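Local coordinates for protein interpain A (Prevotella intermedia, PDB 3BB7) that probably cleaves peptide bonds as a papain-clan cysteine protease of the C10 family, here captured as its prodomain-bearing zymogen with the nucleophile replaced, at residues P49-W54 against G292-D297; A154-T159 against R216-F221. The protein carries 1 engineered substitution. All blocks are in the same frame, centred on the assembly; numbering follows the deposited sequence.

Overall arrangement
Both contacts are buried and carried by aromatic side chains, yet they belong to different parts of the zymogen. The centre of contact 1 is about 9 Å from that of the chain, in the core; it joins the start of helix 49-68, in the inhibitor-like pro-region, to strand 292-294 of the long antiparallel sheet that pro-region and protease strands share. The centre of contact 2 is about 21 Å out, nearer the periphery, with Y218 partly exposed; there the loop after strand 150-154 meets the end of helix 208-218. They share no helix or strand. Contact 1 combines an edge-to-face pair with one straight hydrogen bond, whereas contact 2 relies on ring packing alone across its interface.

Contact 1. Residues P49-W54 against G292-D297; sequences PSFKWW and GYYKID
Y294 turns the edge of its ring onto one face of the W54 indole, and the same indole meets the carbonyl oxygen of K295 at its own edge. The centroids of the Y294 ring and the six-membered ring of W54 are 4.8 Å apart with planes at 70°, an edge-to-face stack. Its closest approach is Y294 CD1 to W54 CH2, 3.6 Å, near the rim of the indole. At the edge, W54 NE1 donates its N-H to K295 O over 2.9 Å; the N-H...O angle is 171° and the acceptor lies in the ring plane, while the donor is somewhat tilted from the carbonyl plane. W54 reaches both partners because CG stands anti to the backbone N (chi1 -179°), directing the indole from helix 49-68 toward the strand. F51, one helical turn earlier, adds apolar packing through CE2, 3.9 Å from Y294 CE1. The Y294 hydroxyl has its hydrogen bond with V290 O, and W284 meets the Y294 ring edge-to-face from outside the two segments. Next to W54, W53 stacks on H267, the predicted proton acceptor, and S50 OG bonds to A268 N, so this helix of the pro-region lies beside the predicted active site. The near-linear bond in the indole plane satisfies a buried N-H and, together with the ring pair, should restrict the rotation of W54 against the shared sheet.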
# COMPACT_ATOMS: atom_id res chain seq x y z
N PRO A 49 8.14 1.05 -5.89
CA PRO A 49 7.28 1.62 -6.94
C PRO A 49 6.11 2.48 -6.41
O PRO A 49 5.67 3.43 -7.09
CB PRO A 49 6.75 0.37 -7.68
CG PRO A 49 7.82 -0.66 -7.37
CD PRO A 49 8.10 -0.42 -5.93
N SER A 50 5.60 2.17 -5.22
CA SER A 50 4.42 2.90 -4.75
C SER A 50 4.84 4.29 -4.24
O SER A 50 4.11 5.29 -4.44
CB SER A 50 3.68 2.06 -3.72
OG SER A 50 3.25 0.84 -4.33
N PHE A 51 6.02 4.37 -3.62
CA PHE A 51 6.58 5.67 -3.24
C PHE A 51 6.88 6.50 -4.49
O PHE A 51 6.61 7.72 -4.52
CB PHE A 51 7.84 5.44 -2.39
CG PHE A 51 8.58 6.70 -2.01
CD1 PHE A 51 9.88 6.95 -2.48
CD2 PHE A 51 8.01 7.59 -1.11
CE1 PHE A 51 10.58 8.11 -2.08
CE2 PHE A 51 8.69 8.73 -0.68
CZ PHE A 51 9.98 9.00 -1.18
N LYS A 52 7.36 5.84 -5.53
CA LYS A 52 7.59 6.53 -6.80
C LYS A 52 6.29 7.15 -7.35
O LYS A 52 6.31 8.30 -7.82
CB LYS A 52 8.22 5.57 -7.82
CG LYS A 52 9.68 5.37 -7.56
CD LYS A 52 10.33 4.49 -8.64
CE LYS A 52 11.84 4.68 -8.68
NZ LYS A 52 12.42 4.76 -7.30
N TRP A 53 5.18 6.40 -7.26
CA TRP A 53 3.88 6.93 -7.66
C TRP A 53 3.54 8.19 -6.85
O TRP A 53 3.15 9.22 -7.42
CB TRP A 53 2.75 5.89 -7.49
CG TRP A 53 1.42 6.56 -7.60
CD1 TRP A 53 0.76 6.94 -8.77
CD2 TRP A 53 0.61 7.02 -6.52
NE1 TRP A 53 -0.43 7.54 -8.45
CE2 TRP A 53 -0.54 7.64 -7.09
CE3 TRP A 53 0.73 6.95 -5.13
CZ2 TRP A 53 -1.54 8.23 -6.30
CZ3 TRP A 53 -0.27 7.53 -4.33
CH2 TRP A 53 -1.39 8.16 -4.92
N TRP A 54 3.71 8.10 -5.54
CA TRP A 54 3.34 9.19 -4.65
C TRP A 54 4.13 10.46 -5.04
O TRP A 54 3.55 11.55 -5.10
CB TRP A 54 3.60 8.80 -3.19
CG TRP A 54 3.21 9.90 -2.25
CD1 TRP A 54 1.95 10.20 -1.78
CD2 TRP A 54 4.11 10.85 -1.64
NE1 TRP A 54 2.01 11.30 -0.94
CE2 TRP A 54 3.32 11.70 -0.82
CE3 TRP A 54 5.50 11.05 -1.71
CZ2 TRP A 54 3.87 12.78 -0.13
CZ3 TRP A 54 6.05 12.10 -0.99
CH2 TRP A 54 5.24 12.94 -0.21
N GLY A 292 6.48 5.81 6.48
CA GLY A 292 6.40 7.05 7.26
C GLY A 292 5.05 7.70 7.11
O GLY A 292 4.09 7.03 6.70
N TYR A 293 4.96 8.99 7.42
CA TYR A 293 3.70 9.74 7.31
C TYR A 293 3.75 10.65 6.10
O TYR A 293 4.72 11.38 5.89
CB TYR A 293 3.49 10.56 8.57
CG TYR A 293 2.98 9.75 9.76
CD1 TYR A 293 1.65 9.86 10.18
CD2 TYR A 293 3.80 8.86 10.43
CE1 TYR A 293 1.20 9.15 11.29
CE2 TYR A 293 3.35 8.14 11.54
CZ TYR A 293 2.04 8.27 11.94
OH TYR A 293 1.61 7.57 13.05
N TYR A 294 2.69 10.60 5.31
CA TYR A 294 2.65 11.28 4.02
C TYR A 294 1.32 11.97 3.78
O TYR A 294 0.28 11.48 4.22
CB TYR A 294 2.90 10.25 2.90
CG TYR A 294 4.32 9.71 2.96
CD1 TYR A 294 5.35 10.39 2.30
CD2 TYR A 294 4.65 8.56 3.68
CE1 TYR A 294 6.67 9.97 2.38
CE2 TYR A 294 6.01 8.10 3.74
CZ TYR A 294 6.99 8.82 3.06
OH TYR A 294 8.32 8.45 3.11
N LYS A 295 1.34 13.07 3.06
CA LYS A 295 0.08 13.72 2.68
C LYS A 295 -0.64 13.00 1.55
O LYS A 295 -0.05 12.68 0.51
CB LYS A 295 0.37 15.17 2.27
CG LYS A 295 0.67 16.07 3.48
CD LYS A 295 0.65 17.52 3.11
CE LYS A 295 0.56 18.38 4.37
NZ LYS A 295 -0.84 18.64 4.82
N ILE A 296 -1.92 12.76 1.76
CA ILE A 296 -2.80 12.34 0.66
C ILE A 296 -4.00 13.29 0.49
O ILE A 296 -4.66 13.27 -0.55
CB ILE A 296 -3.31 10.89 0.75
CG1 ILE A 296 -4.22 10.71 1.97
CG2 ILE A 296 -2.11 9.89 0.71
CD1 ILE A 296 -5.07 9.43 1.93
N ASP A 297 -4.29 14.13 1.49
CA ASP A 297 -5.45 15.01 1.35
C ASP A 297 -5.38 15.87 0.09
O ASP A 297 -6.38 16.03 -0.63
CB ASP A 297 -5.66 15.89 2.60
CG ASP A 297 -4.41 16.64 3.05
OD1 ASP A 297 -3.32 16.54 2.44
OD2 ASP A 297 -4.52 17.38 4.06

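Contact 2. Residues A154-T159 against R216-F221; sequences ADFGNT and RTYFGF
An aromatic cluster of F156, Y218 and F219 joins the loop after strand 150-154 to the end of helix 208-218, within the protease part and away from the annotated sites. F156 is the common member. One face of its ring receives Y218 CB in a CH-pi contact, 3.5 Å from the centroid and almost on the ring normal; the opposite face carries A154 CB from its own segment. The Y218 ring is inclined 18° to that of F156, nearly parallel but displaced, with centroids 4.6 Å apart and little ring-on-ring overlap. F156 CE2 lies over the Y218 ring, 3.5 Å from both CG and CD2. F219 meets F156 differently: the edge of F156 is turned to the face of F219, with planes at 73° and centroids 5.4 Å apart, and F219 CZ comes to 4.0 Å from F156 CE1. Y218 sets its CG anti to its carbonyl carbon (chi1 -59°), which carries the ring alongside F156 while CB stays over the centre of the F156 face. Beyond the two segments, H188 and A192 of helix 176-192 pack on F156, and A192 also touches F219, tying a second helix to the cluster. The loop bearing F156 has polar bonds of its own. T159 OG1 donates to D155 O, and N158 ND2 reaches the syn lone pair of D155 OD2 at 2.8 Å, with that oxygen in the N158 amide plane.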
# COMPACT_ATOMS: atom_id res chain seq x y z
N ALA A 154 -4.43 -21.62 -5.64
CA ALA A 154 -4.57 -21.52 -4.20
C ALA A 154 -5.79 -22.33 -3.76
O ALA A 154 -6.89 -22.15 -4.30
CB ALA A 154 -4.76 -20.07 -3.85
N ASP A 155 -5.59 -23.23 -2.80
CA ASP A 155 -6.71 -23.96 -2.19
C ASP A 155 -7.02 -23.30 -0.86
O ASP A 155 -6.58 -23.75 0.21
CB ASP A 155 -6.33 -25.43 -2.00
CG ASP A 155 -7.47 -26.25 -1.42
OD1 ASP A 155 -8.56 -25.66 -1.16
OD2 ASP A 155 -7.25 -27.47 -1.21
N PHE A 156 -7.76 -22.20 -0.93
CA PHE A 156 -8.07 -21.41 0.28
C PHE A 156 -8.81 -22.25 1.33
O PHE A 156 -8.54 -22.15 2.55
CB PHE A 156 -8.90 -20.16 -0.04
CG PHE A 156 -8.38 -19.31 -1.18
CD1 PHE A 156 -7.53 -18.23 -0.95
CD2 PHE A 156 -8.83 -19.53 -2.48
CE1 PHE A 156 -7.12 -17.41 -1.97
CE2 PHE A 156 -8.37 -18.74 -3.56
CZ PHE A 156 -7.52 -17.68 -3.29
N GLY A 157 -9.78 -23.05 0.86
CA GLY A 157 -10.68 -23.74 1.80
C GLY A 157 -9.96 -24.80 2.62
O GLY A 157 -10.41 -25.15 3.72
N ASN A 158 -8.83 -25.31 2.13
CA ASN A 158 -8.05 -26.29 2.90
C ASN A 158 -6.81 -25.71 3.55
O ASN A 158 -5.96 -26.46 4.06
CB ASN A 158 -7.73 -27.50 2.05
CG ASN A 158 -8.94 -28.35 1.76
OD1 ASN A 158 -9.64 -28.76 2.68
ND2 ASN A 158 -9.21 -28.59 0.49
N THR A 159 -6.70 -24.38 3.58
CA THR A 159 -5.52 -23.75 4.12
C THR A 159 -5.83 -23.09 5.46
O THR A 159 -6.72 -22.23 5.52
CB THR A 159 -4.93 -22.71 3.15
OG1 THR A 159 -4.50 -23.40 1.98
CG2 THR A 159 -3.72 -22.00 3.75
N ARG A 216 -13.99 -10.99 -0.39
CA ARG A 216 -15.34 -11.51 -0.04
C ARG A 216 -15.40 -13.01 -0.22
O ARG A 216 -15.91 -13.75 0.65
CB ARG A 216 -16.46 -10.84 -0.88
CG ARG A 216 -16.65 -9.35 -0.59
CD ARG A 216 -17.80 -8.77 -1.41
NE ARG A 216 -17.55 -8.66 -2.84
CZ ARG A 216 -17.11 -7.56 -3.44
NH1 ARG A 216 -16.78 -6.49 -2.73
NH2 ARG A 216 -16.97 -7.53 -4.77
N THR A 217 -14.98 -13.46 -1.41
CA THR A 217 -15.25 -14.82 -1.85
C THR A 217 -14.34 -15.87 -1.27
O THR A 217 -14.81 -16.95 -0.85
CB THR A 217 -15.25 -14.88 -3.38
OG1 THR A 217 -16.38 -14.12 -3.83
CG2 THR A 217 -15.40 -16.30 -3.90
N TYR A 218 -13.02 -15.61 -1.31
CA TYR A 218 -12.03 -16.61 -0.93
C TYR A 218 -11.58 -16.46 0.52
O TYR A 218 -11.12 -17.42 1.12
CB TYR A 218 -10.83 -16.57 -1.87
CG TYR A 218 -11.22 -16.81 -3.30
CD1 TYR A 218 -11.08 -15.83 -4.27
CD2 TYR A 218 -11.75 -18.05 -3.69
CE1 TYR A 218 -11.46 -16.03 -5.57
CE2 TYR A 218 -12.09 -18.29 -5.01
CZ TYR A 218 -11.98 -17.27 -5.95
OH TYR A 218 -12.37 -17.48 -7.26
N PHE A 219 -11.72 -15.26 1.09
CA PHE A 219 -11.31 -15.06 2.48
C PHE A 219 -12.46 -14.84 3.45
O PHE A 219 -12.24 -14.82 4.67
CB PHE A 219 -10.29 -13.93 2.60
CG PHE A 219 -8.94 -14.25 2.00
CD1 PHE A 219 -8.59 -13.76 0.75
CD2 PHE A 219 -8.00 -15.00 2.71
CE1 PHE A 219 -7.32 -14.03 0.19
CE2 PHE A 219 -6.72 -15.25 2.18
CZ PHE A 219 -6.37 -14.76 0.92
N GLY A 220 -13.65 -14.63 2.91
CA GLY A 220 -14.86 -14.49 3.71
C GLY A 220 -15.04 -13.16 4.42
O GLY A 220 -15.78 -13.07 5.40
N PHE A 221 -14.40 -12.11 3.91
CA PHE A 221 -14.64 -10.76 4.43
C PHE A 221 -15.91 -10.20 3.83
O PHE A 221 -15.89 -9.54 2.78
CB PHE A 221 -13.47 -9.82 4.13
CG PHE A 221 -12.23 -10.13 4.91
CD1 PHE A 221 -12.13 -9.79 6.27
CD2 PHE A 221 -11.18 -10.83 4.32
CE1 PHE A 221 -10.95 -10.08 7.01
CE2 PHE A 221 -10.02 -11.16 5.02
CZ PHE A 221 -9.89 -10.76 6.37